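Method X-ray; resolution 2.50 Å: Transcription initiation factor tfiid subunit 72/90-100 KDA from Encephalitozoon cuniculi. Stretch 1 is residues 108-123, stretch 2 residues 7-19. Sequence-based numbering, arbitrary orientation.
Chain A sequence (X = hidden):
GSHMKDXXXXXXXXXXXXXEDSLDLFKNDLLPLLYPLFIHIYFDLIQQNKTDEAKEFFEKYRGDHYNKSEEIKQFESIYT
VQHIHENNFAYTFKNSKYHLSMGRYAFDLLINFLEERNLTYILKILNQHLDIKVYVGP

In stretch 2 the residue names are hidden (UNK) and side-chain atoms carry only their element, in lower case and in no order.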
ATOM      1  N   ASP A 108      -3.813   6.493 -15.419  1.00 55.64           N
ATOM      2  CA  ASP A 108      -4.883   5.886 -16.200  1.00 56.26           C
ATOM      3  C   ASP A 108      -4.701   4.358 -16.330  1.00 56.54           C
ATOM      4  O   ASP A 108      -5.628   3.577 -16.069  1.00 57.03           O
ATOM      5  CB  ASP A 108      -5.013   6.563 -17.558  1.00 57.61           C
ATOM      6  CG  ASP A 108      -6.378   6.357 -18.170  1.00 59.10           C
ATOM      7  OD1 ASP A 108      -6.765   5.193 -18.392  1.00 61.26           O
ATOM      8  OD2 ASP A 108      -7.091   7.350 -18.414  1.00 61.47           O
ATOM      9  N   LEU A 109      -3.507   3.920 -16.692  1.00 55.99           N
ATOM     10  CA  LEU A 109      -3.225   2.491 -16.705  1.00 55.35           C
ATOM     11  C   LEU A 109      -3.569   1.857 -15.356  1.00 54.95           C
ATOM     12  O   LEU A 109      -4.191   0.787 -15.314  1.00 55.42           O
ATOM     13  CB  LEU A 109      -1.764   2.225 -17.093  1.00 54.82           C
ATOM     14  CG  LEU A 109      -1.503   2.475 -18.587  1.00 55.16           C
ATOM     15  CD1 LEU A 109      -0.011   2.623 -18.882  1.00 55.21           C
ATOM     16  CD2 LEU A 109      -2.132   1.376 -19.466  1.00 54.25           C
ATOM     17  N   LEU A 110      -3.183   2.525 -14.264  1.00 54.46           N
ATOM     18  CA  LEU A 110      -3.359   1.989 -12.902  1.00 53.69           C
ATOM     19  C   LEU A 110      -4.815   1.778 -12.522  1.00 53.24           C
ATOM     20  O   LEU A 110      -5.146   0.776 -11.906  1.00 54.26           O
ATOM     21  CB  LEU A 110      -2.701   2.903 -11.858  1.00 53.71           C
ATOM     22  CG  LEU A 110      -2.961   2.577 -10.370  1.00 53.90           C
ATOM     23  CD1 LEU A 110      -2.284   1.239  -9.945  1.00 53.03           C
ATOM     24  CD2 LEU A 110      -2.522   3.710  -9.491  1.00 52.48           C
ATOM     25  N   ILE A 111      -5.686   2.713 -12.886  1.00 53.12           N
ATOM     26  CA  ILE A 111      -7.098   2.637 -12.478  1.00 52.99           C
ATOM     27  C   ILE A 111      -7.862   1.680 -13.379  1.00 52.67           C
ATOM     28  O   ILE A 111      -8.746   0.964 -12.921  1.00 51.90           O
ATOM     29  CB  ILE A 111      -7.812   4.023 -12.480  1.00 52.46           C
ATOM     30  CG1 ILE A 111      -7.011   5.065 -11.693  1.00 52.09           C
ATOM     31  CG2 ILE A 111      -9.192   3.893 -11.863  1.00 52.20           C
ATOM     32  CD1 ILE A 111      -6.987   4.819 -10.234  1.00 51.97           C
ATOM     33  N   ASN A 112      -7.511   1.680 -14.660  1.00 53.30           N
ATOM     34  CA  ASN A 112      -8.020   0.692 -15.602  1.00 53.58           C
ATOM     35  C   ASN A 112      -7.728  -0.705 -15.075  1.00 54.33           C
ATOM     36  O   ASN A 112      -8.595  -1.569 -15.045  1.00 54.39           O
ATOM     37  CB  ASN A 112      -7.376   0.871 -16.989  1.00 52.91           C
ATOM     38  CG  ASN A 112      -7.823   2.144 -17.704  1.00 52.29           C
ATOM     39  OD1 ASN A 112      -8.800   2.778 -17.327  1.00 52.56           O
ATOM     40  ND2 ASN A 112      -7.099   2.517 -18.745  1.00 52.04           N
ATOM     41  N   PHE A 113      -6.499  -0.929 -14.636  1.00 56.13           N
ATOM     42  CA  PHE A 113      -6.121  -2.249 -14.109  1.00 56.74           C
ATOM     43  C   PHE A 113      -6.932  -2.649 -12.869  1.00 57.33           C
ATOM     44  O   PHE A 113      -7.435  -3.769 -12.776  1.00 56.89           O
ATOM     45  CB  PHE A 113      -4.623  -2.293 -13.777  1.00 56.36           C
ATOM     46  CG  PHE A 113      -4.207  -3.568 -13.161  1.00 55.97           C
ATOM     47  CD1 PHE A 113      -4.144  -4.722 -13.922  1.00 56.19           C
ATOM     48  CD2 PHE A 113      -3.931  -3.643 -11.819  1.00 55.72           C
ATOM     49  CE1 PHE A 113      -3.793  -5.908 -13.353  1.00 55.92           C
ATOM     50  CE2 PHE A 113      -3.589  -4.844 -11.244  1.00 55.67           C
ATOM     51  CZ  PHE A 113      -3.507  -5.963 -12.004  1.00 55.74           C
ATOM     52  N   LEU A 114      -7.054  -1.734 -11.912  1.00 58.55           N
ATOM     53  CA  LEU A 114      -7.821  -2.017 -10.686  1.00 59.51           C
ATOM     54  C   LEU A 114      -9.325  -2.208 -10.948  1.00 59.95           C
ATOM     55  O   LEU A 114      -9.955  -3.082 -10.361  1.00 59.20           O
ATOM     56  CB  LEU A 114      -7.613  -0.915  -9.656  1.00 59.43           C
ATOM     57  CG  LEU A 114      -6.169  -0.634  -9.239  1.00 59.51           C
ATOM     58  CD1 LEU A 114      -6.093   0.727  -8.527  1.00 59.11           C
ATOM     59  CD2 LEU A 114      -5.631  -1.765  -8.362  1.00 59.12           C
ATOM     60  N   GLU A 115      -9.892  -1.396 -11.831  1.00 61.73           N
ATOM     61  CA  GLU A 115     -11.312  -1.539 -12.221  1.00 63.05           C
ATOM     62  C   GLU A 115     -11.602  -2.771 -13.075  1.00 63.57           C
ATOM     63  O   GLU A 115     -12.673  -3.377 -12.971  1.00 64.01           O
ATOM     64  CB  GLU A 115     -11.788  -0.304 -12.984  1.00 63.57           C
ATOM     65  CG  GLU A 115     -12.046   0.893 -12.086  1.00 64.63           C
ATOM     66  CD  GLU A 115     -12.532   2.119 -12.850  1.00 65.29           C
ATOM     67  OE1 GLU A 115     -12.157   2.314 -14.033  1.00 64.85           O
ATOM     68  OE2 GLU A 115     -13.299   2.891 -12.244  1.00 67.02           O
ATOM     69  N   GLU A 116     -10.667  -3.132 -13.945  1.00 64.13           N
ATOM     70  CA  GLU A 116     -10.876  -4.279 -14.821  1.00 64.35           C
ATOM     71  C   GLU A 116     -10.776  -5.589 -14.045  1.00 64.03           C
ATOM     72  O   GLU A 116     -11.330  -6.607 -14.453  1.00 63.61           O
ATOM     73  CB  GLU A 116      -9.875  -4.265 -15.974  1.00 64.91           C
ATOM     74  CG  GLU A 116     -10.051  -5.426 -16.963  1.00 65.63           C
ATOM     75  CD  GLU A 116      -9.383  -5.151 -18.303  1.00 66.60           C
ATOM     76  OE1 GLU A 116      -8.428  -4.329 -18.340  1.00 68.01           O
ATOM     77  OE2 GLU A 116      -9.810  -5.738 -19.322  1.00 66.90           O
ATOM     78  N   ARG A 117     -10.066  -5.555 -12.924  1.00 63.93           N
ATOM     79  CA  ARG A 117      -9.866  -6.736 -12.106  1.00 64.21           C
ATOM     80  C   ARG A 117     -10.650  -6.654 -10.811  1.00 63.17           C
ATOM     81  O   ARG A 117     -10.420  -7.430  -9.898  1.00 62.52           O
ATOM     82  CB  ARG A 117      -8.379  -6.910 -11.786  1.00 65.28           C
ATOM     83  CG  ARG A 117      -7.500  -7.173 -13.005  1.00 66.28           C
ATOM     84  CD  ARG A 117      -6.436  -8.190 -12.638  1.00 66.88           C
ATOM     85  NE  ARG A 117      -5.583  -8.618 -13.749  1.00 67.26           N
ATOM     86  CZ  ARG A 117      -4.729  -9.635 -13.658  1.00 67.76           C
ATOM     87  NH1 ARG A 117      -4.632 -10.315 -12.517  1.00 67.99           N
ATOM     88  NH2 ARG A 117      -3.975  -9.978 -14.696  1.00 67.84           N
ATOM     89  N   ASN A 118     -11.564  -5.699 -10.722  1.00 63.01           N
ATOM     90  CA  ASN A 118     -12.349  -5.520  -9.514  1.00 63.59           C
ATOM     91  C   ASN A 118     -11.495  -5.670  -8.245  1.00 63.54           C
ATOM     92  O   ASN A 118     -11.805  -6.481  -7.366  1.00 64.11           O
ATOM     93  CB  ASN A 118     -13.520  -6.519  -9.486  1.00 64.21           C
ATOM     94  CG  ASN A 118     -14.452  -6.377 -10.694  1.00 64.70           C
ATOM     95  OD1 ASN A 118     -14.034  -6.478 -11.849  1.00 65.07           O
ATOM     96  ND2 ASN A 118     -15.726  -6.162 -10.422  1.00 65.56           N
ATOM     97  N   LEU A 119     -10.410  -4.903  -8.162  1.00 62.59           N
ATOM     98  CA  LEU A 119      -9.573  -4.891  -6.968  1.00 61.39           C
ATOM     99  C   LEU A 119     -10.161  -3.859  -6.014  1.00 60.65           C
ATOM    100  O   LEU A 119      -9.558  -2.836  -5.701  1.00 59.66           O
ATOM    101  CB  LEU A 119      -8.110  -4.583  -7.313  1.00 61.20           C
ATOM    102  CG  LEU A 119      -7.360  -5.618  -8.160  1.00 60.92           C
ATOM    103  CD1 LEU A 119      -5.907  -5.261  -8.210  1.00 60.57           C
ATOM    104  CD2 LEU A 119      -7.547  -7.052  -7.618  1.00 60.93           C
ATOM    105  N   THR A 120     -11.364  -4.180  -5.555  1.00 60.47           N
ATOM    106  CA  THR A 120     -12.239  -3.279  -4.827  1.00 60.09           C
ATOM    107  C   THR A 120     -11.602  -2.745  -3.531  1.00 59.56           C
ATOM    108  O   THR A 120     -11.865  -1.615  -3.091  1.00 59.57           O
ATOM    109  CB  THR A 120     -13.561  -4.019  -4.526  1.00 60.27           C
ATOM    110  OG1 THR A 120     -14.539  -3.117  -4.005  1.00 60.75           O
ATOM    111  CG2 THR A 120     -13.309  -5.101  -3.521  1.00 61.23           C
ATOM    112  N   TYR A 121     -10.737  -3.544  -2.927  1.00 59.14           N
ATOM    113  CA  TYR A 121     -10.081  -3.138  -1.691  1.00 57.74           C
ATOM    114  C   TYR A 121      -9.000  -2.089  -1.956  1.00 57.73           C
ATOM    115  O   TYR A 121      -8.830  -1.162  -1.164  1.00 57.33           O
ATOM    116  CB  TYR A 121      -9.483  -4.343  -0.976  1.00 57.34           C
ATOM    117  CG  TYR A 121      -8.592  -3.948   0.168  1.00 57.34           C
ATOM    118  CD1 TYR A 121      -9.118  -3.730   1.430  1.00 56.74           C
ATOM    119  CD2 TYR A 121      -7.225  -3.748  -0.025  1.00 57.06           C
ATOM    120  CE1 TYR A 121      -8.319  -3.356   2.477  1.00 57.23           C
ATOM    121  CE2 TYR A 121      -6.414  -3.355   1.019  1.00 57.24           C
ATOM    122  CZ  TYR A 121      -6.970  -3.161   2.269  1.00 57.49           C
ATOM    123  OH  TYR A 121      -6.188  -2.776   3.321  1.00 57.63           O
ATOM    124  N   ILE A 122      -8.258  -2.237  -3.057  1.00 57.56           N
ATOM    125  CA  ILE A 122      -7.161  -1.312  -3.362  1.00 57.13           C
ATOM    126  C   ILE A 122      -7.710   0.055  -3.747  1.00 57.15           C
ATOM    127  O   ILE A 122      -7.120   1.069  -3.402  1.00 56.98           O
ATOM    128  CB  ILE A 122      -6.242  -1.822  -4.491  1.00 57.08           C
ATOM    129  CG1 ILE A 122      -5.536  -3.118  -4.082  1.00 57.10           C
ATOM    130  CG2 ILE A 122      -5.199  -0.753  -4.856  1.00 56.51           C
ATOM    131  CD1 ILE A 122      -4.525  -3.637  -5.121  1.00 57.33           C
ATOM    132  N   LEU A 123      -8.843   0.070  -4.458  1.00 57.34           N
ATOM    133  CA  LEU A 123      -9.529   1.318  -4.847  1.00 56.76           C
ATOM    134  C   LEU A 123     -10.068   2.045  -3.629  1.00 56.66           C
ATOM    135  O   LEU A 123     -10.116   3.257  -3.602  1.00 55.51           O
ATOM    136  CB  LEU A 123     -10.715   1.035  -5.789  1.00 55.92           C
ATOM    137  CG  LEU A 123     -10.433   0.460  -7.174  1.00 55.94           C
ATOM    138  CD1 LEU A 123     -11.689  -0.164  -7.790  1.00 55.58           C
ATOM    139  CD2 LEU A 123      -9.873   1.509  -8.079  1.00 56.46           C
ATOM    140  N   UNK A   7      -9.538 -10.620  -1.476  1.00 72.64           N
ATOM    141  CA  UNK A   7      -8.595 -10.643  -0.316  1.00 73.08           C
ATOM    142  C   UNK A   7      -7.371  -9.725  -0.497  1.00 71.91           C
ATOM    143  O   UNK A   7      -6.821  -9.599  -1.586  1.00 70.95           O
ATOM    144  n   UNK A   7      -9.247 -15.469   0.348  1.00 75.97           N
ATOM    145  c   UNK A   7      -8.127 -12.075  -0.036  1.00 74.01           C
ATOM    146  c   UNK A   7      -8.794 -14.335   0.893  1.00 75.51           C
ATOM    147  o   UNK A   7      -8.041 -14.318   1.883  1.00 76.05           O
ATOM    148  c   UNK A   7      -9.263 -13.043   0.246  1.00 75.04           C
ATOM    149  N   UNK A   8      -6.941  -9.132   0.614  1.00 70.99           N
ATOM    150  CA  UNK A   8      -5.929  -8.091   0.624  1.00 70.91           C
ATOM    151  C   UNK A   8      -4.578  -8.513   0.059  1.00 70.59           C
ATOM    152  O   UNK A   8      -4.021  -7.820  -0.795  1.00 70.49           O
ATOM    153  c   UNK A   8      -6.921  -7.303   5.342  1.00 68.88           C
ATOM    154  c   UNK A   8      -6.949  -6.816   2.582  1.00 71.05           C
ATOM    155  c   UNK A   8      -5.739  -7.573   2.046  1.00 70.99           C
ATOM    156  s   UNK A   8      -6.610  -5.999   4.155  1.00 71.41           S
ATOM    157  N   UNK A   9      -4.050  -9.632   0.547  1.00 70.04           N
ATOM    158  CA  UNK A   9      -2.726 -10.101   0.147  1.00 69.55           C
ATOM    159  C   UNK A   9      -2.660 -10.522  -1.328  1.00 68.27           C
ATOM    160  O   UNK A   9      -1.711 -10.195  -2.033  1.00 68.13           O
ATOM    161  c   UNK A   9      -0.818 -11.675   0.770  1.00 70.87           C
ATOM    162  c   UNK A   9      -2.264 -11.260   1.045  1.00 70.15           C
ATOM    163  o   UNK A   9       0.328 -13.735   1.092  1.00 72.38           O
ATOM    164  o   UNK A   9      -0.574 -12.793   2.874  1.00 72.43           O
ATOM    165  c   UNK A   9      -0.322 -12.812   1.645  1.00 71.60           C
ATOM    166  N   UNK A  10      -3.662 -11.258  -1.787  1.00 67.00           N
ATOM    167  CA  UNK A  10      -3.738 -11.660  -3.185  1.00 66.27           C
ATOM    168  C   UNK A  10      -3.723 -10.435  -4.102  1.00 66.13           C
ATOM    169  O   UNK A  10      -3.054 -10.443  -5.139  1.00 66.17           O
ATOM    170  c   UNK A  10      -5.021 -12.478  -3.455  1.00 66.03           C
ATOM    171  c   UNK A  10      -5.074 -12.952  -4.894  1.00 66.16           C
ATOM    172  o   UNK A  10      -5.051 -13.619  -2.592  1.00 66.23           O
ATOM    173  N   UNK A  11      -4.449  -9.386  -3.705  1.00 65.01           N
ATOM    174  CA  UNK A  11      -4.609  -8.189  -4.522  1.00 64.46           C
ATOM    175  C   UNK A  11      -3.315  -7.389  -4.577  1.00 63.57           C
ATOM    176  O   UNK A  11      -2.981  -6.796  -5.606  1.00 63.50           O
ATOM    177  o   UNK A  11      -6.981  -8.005  -3.964  1.00 64.82           O
ATOM    178  c   UNK A  11      -5.743  -7.308  -3.977  1.00 64.76           C
ATOM    179  N   UNK A  12      -2.597  -7.371  -3.462  1.00 61.80           N
ATOM    180  CA  UNK A  12      -1.300  -6.728  -3.396  1.00 61.21           C
ATOM    181  C   UNK A  12      -0.321  -7.373  -4.375  1.00 60.28           C
ATOM    182  O   UNK A  12       0.281  -6.689  -5.198  1.00 60.29           O
ATOM    183  c   UNK A  12       3.009  -6.458  -1.809  1.00 61.55           C
ATOM    184  c   UNK A  12       1.755  -7.000  -1.960  1.00 61.19           C
ATOM    185  c   UNK A  12       0.780  -4.883  -1.486  1.00 61.53           C
ATOM    186  c   UNK A  12       2.025  -4.331  -1.336  1.00 61.63           C
ATOM    187  c   UNK A  12       0.621  -6.222  -1.807  1.00 61.39           C
ATOM    188  o   UNK A  12       4.395  -4.578  -1.340  1.00 62.05           O
ATOM    189  c   UNK A  12      -0.756  -6.817  -1.973  1.00 61.41           C
ATOM    190  c   UNK A  12       3.142  -5.125  -1.495  1.00 61.85           C
ATOM    191  N   UNK A  13      -0.170  -8.690  -4.278  1.00 59.11           N
ATOM    192  CA  UNK A  13       0.665  -9.459  -5.205  1.00 58.88           C
ATOM    193  C   UNK A  13       0.307  -9.248  -6.677  1.00 58.30           C
ATOM    194  O   UNK A  13       1.175  -9.012  -7.507  1.00 58.22           O
ATOM    195  c   UNK A  13       1.048 -11.301  -3.487  1.00 57.74           C
ATOM    196  c   UNK A  13       1.337 -11.773  -5.954  1.00 58.24           C
ATOM    197  c   UNK A  13       0.558 -10.978  -4.913  1.00 58.64           C
ATOM    198  N   UNK A  14      -0.975  -9.361  -6.999  1.00 58.39           N
ATOM    199  CA  UNK A  14      -1.446  -9.246  -8.380  1.00 58.69           C
ATOM    200  C   UNK A  14      -1.176  -7.840  -8.956  1.00 58.54           C
ATOM    201  O   UNK A  14      -0.834  -7.692 -10.139  1.00 57.95           O
ATOM    202  c   UNK A  14      -2.936  -9.597  -8.440  1.00 59.52           C
ATOM    203  o   UNK A  14      -3.619  -8.810  -9.398  1.00 61.33           O
ATOM    204  N   UNK A  15      -1.317  -6.821  -8.114  1.00 57.83           N
ATOM    205  CA  UNK A  15      -0.875  -5.472  -8.451  1.00 57.91           C
ATOM    206  C   UNK A  15       0.641  -5.408  -8.598  1.00 58.02           C
ATOM    207  O   UNK A  15       1.156  -4.912  -9.587  1.00 58.90           O
ATOM    208  c   UNK A  15      -0.815  -3.049  -7.554  1.00 57.82           C
ATOM    209  c   UNK A  15      -1.323  -4.484  -7.385  1.00 57.67           C
ATOM    210  c   UNK A  15      -1.225  -2.445  -8.896  1.00 57.01           C
ATOM    211  c   UNK A  15      -1.296  -2.214  -6.377  1.00 57.50           C
ATOM    212  N   UNK A  16       1.358  -5.911  -7.605  1.00 58.74           N
ATOM    213  CA  UNK A  16       2.816  -5.963  -7.666  1.00 58.90           C
ATOM    214  C   UNK A  16       3.318  -6.601  -8.966  1.00 59.19           C
ATOM    215  O   UNK A  16       4.230  -6.081  -9.596  1.00 60.56           O
ATOM    216  c   UNK A  16       3.361  -6.732  -6.468  1.00 58.63           C
ATOM    217  n   UNK A  16       7.136  -9.011  -4.277  1.00 59.98           N
ATOM    218  c   UNK A  16       5.332  -7.576  -5.174  1.00 59.07           C
ATOM    219  c   UNK A  16       6.758  -8.039  -5.329  1.00 59.74           C
ATOM    220  c   UNK A  16       4.874  -6.782  -6.391  1.00 58.89           C
ATOM    221  N   UNK A  17       2.715  -7.715  -9.362  1.00 58.29           N
ATOM    222  CA  UNK A  17       3.151  -8.449 -10.543  1.00 58.16           C
ATOM    223  C   UNK A  17       2.861  -7.683 -11.837  1.00 58.13           C
ATOM    224  O   UNK A  17       3.609  -7.786 -12.825  1.00 56.86           O
ATOM    225  c   UNK A  17       2.992 -10.640 -11.769  1.00 56.97           C
ATOM    226  c   UNK A  17       2.465  -9.829 -10.605  1.00 58.01           C
ATOM    227  o   UNK A  17       2.688 -10.525  -9.367  1.00 58.11           O
ATOM    228  N   UNK A  18       1.770  -6.922 -11.822  1.00 58.22           N
ATOM    229  CA  UNK A  18       1.383  -6.109 -12.971  1.00 58.29           C
ATOM    230  C   UNK A  18       2.355  -4.950 -13.129  1.00 58.35           C
ATOM    231  O   UNK A  18       2.873  -4.710 -14.214  1.00 57.26           O
ATOM    232  c   UNK A  18      -0.051  -5.613 -12.803  1.00 58.17           C
ATOM    233  c   UNK A  18      -1.093  -2.796 -15.036  1.00 58.01           C
ATOM    234  c   UNK A  18      -0.574  -3.251 -13.809  1.00 57.87           C
ATOM    235  c   UNK A  18      -1.280  -1.435 -15.314  1.00 57.98           C
ATOM    236  c   UNK A  18      -1.000  -5.035 -15.106  1.00 57.78           C
ATOM    237  c   UNK A  18      -0.939  -0.538 -14.336  1.00 58.07           C
ATOM    238  c   UNK A  18      -0.238  -2.311 -12.822  1.00 57.72           C
ATOM    239  n   UNK A  18      -1.341  -3.904 -15.809  1.00 58.04           N
ATOM    240  c   UNK A  18      -0.423  -0.967 -13.090  1.00 58.05           C
ATOM    241  c   UNK A  18      -0.520  -4.690 -13.879  1.00 58.17           C
ATOM    242  N   UNK A  19       2.609  -4.239 -12.033  1.00 59.61           N
ATOM    243  CA  UNK A  19       3.573  -3.127 -12.032  1.00 60.09           C
ATOM    244  C   UNK A  19       4.951  -3.547 -12.545  1.00 61.22           C
ATOM    245  O   UNK A  19       5.485  -2.952 -13.475  1.00 61.14           O
ATOM    246  c   UNK A  19       2.497  -1.883 -10.151  1.00 58.96           C
ATOM    247  c   UNK A  19       3.777  -2.570 -10.629  1.00 59.30           C
ATOM    248  c   UNK A  19       5.000  -1.631 -10.604  1.00 58.56           C
ATOM    249  c   UNK A  19       2.529  -1.484  -8.709  1.00 58.76           C
TER
HETATM  250  O   HOH W   1      -8.625  -5.769  -4.058  1.00 50.83           O
HETATM  251  O   HOH W   2      -6.481  -9.700  -9.979  1.00 55.36           O

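Position 7 has three side-chain carbons, the third carrying one oxygen and one nitrogen. It points away from stretch 1. This is Q7.

Position 8 has two carbons, a sulfur and a last carbon, unbranched. The chain lies over one face of the Y121 ring, and its sulfur is 3.4 Å from Y121 OH. A thioether means M8. Its CG sits 3.6 Å from the centroid of the Y121 ring, close to the ring normal.

Position 9 has three carbons, the third carrying two oxygens, out of reach: E9.

Position 10 has one carbon carrying an oxygen and a carbon, without contact: T10.

Position 11 has one carbon and one oxygen. The oxygen is 3.8 Å from L119 CD2, and CB is 4.0 Å from I122 CD1. This is S11. Its OG donates to Q7 O (2.9 Å), one turn back. It also accepts from water 1 (2.8 Å from OG to the water O), which in turn accepts from Y121 N (3.3 Å from N to the water O).

Position 12 has one carbon and a six-carbon ring bearing an oxygen, pointing away: Y12.

Position 13 has one carbon carrying two others, out of reach: V13.

Position 14 has one carbon and one oxygen. The oxygen is 3.6 Å from R117 NH1 and 3.9 Å from F113 CZ. This is S14. Water 2 links its OG (3.1 Å to the water O) to R117 NH1 (3.2 Å to the water O).

Position 15 has four carbons, forked at the second. It touches L110, F113, L114 and I122. This is L15. Its CD2 is 3.7 Å from I122 CD1, and its CD1 is 4.0 Å from L110 CD1.

Position 16 has four carbons in a row ending in nitrogen, pointing away: K16.

Position 17 has one carbon carrying an oxygen and a carbon, without contact: T17.

Position 18 has one carbon, then fused five- and six-membered rings of eight carbons and one nitrogen. The rings lie over F113 and reach L109 and L110. This is W18. Its five-membered ring stacks face-to-face on F113, centroids 3.8 Å apart.

Position 19 has four carbons, forked at the first, one arm two carbons long, without contact: I19.

The contact is mainly apolar. Helix 8-19 runs at 139° to helix 108-116, roughly antiparallel, and W18 packs against L109, L110 and F113. M8 meets Y121 in helix 120-123, after the turn. No direct hydrogen bond crosses; two waters bridge the serines to stretch 1.

Stretch 2 7-19: QMETSYVSLKTWI
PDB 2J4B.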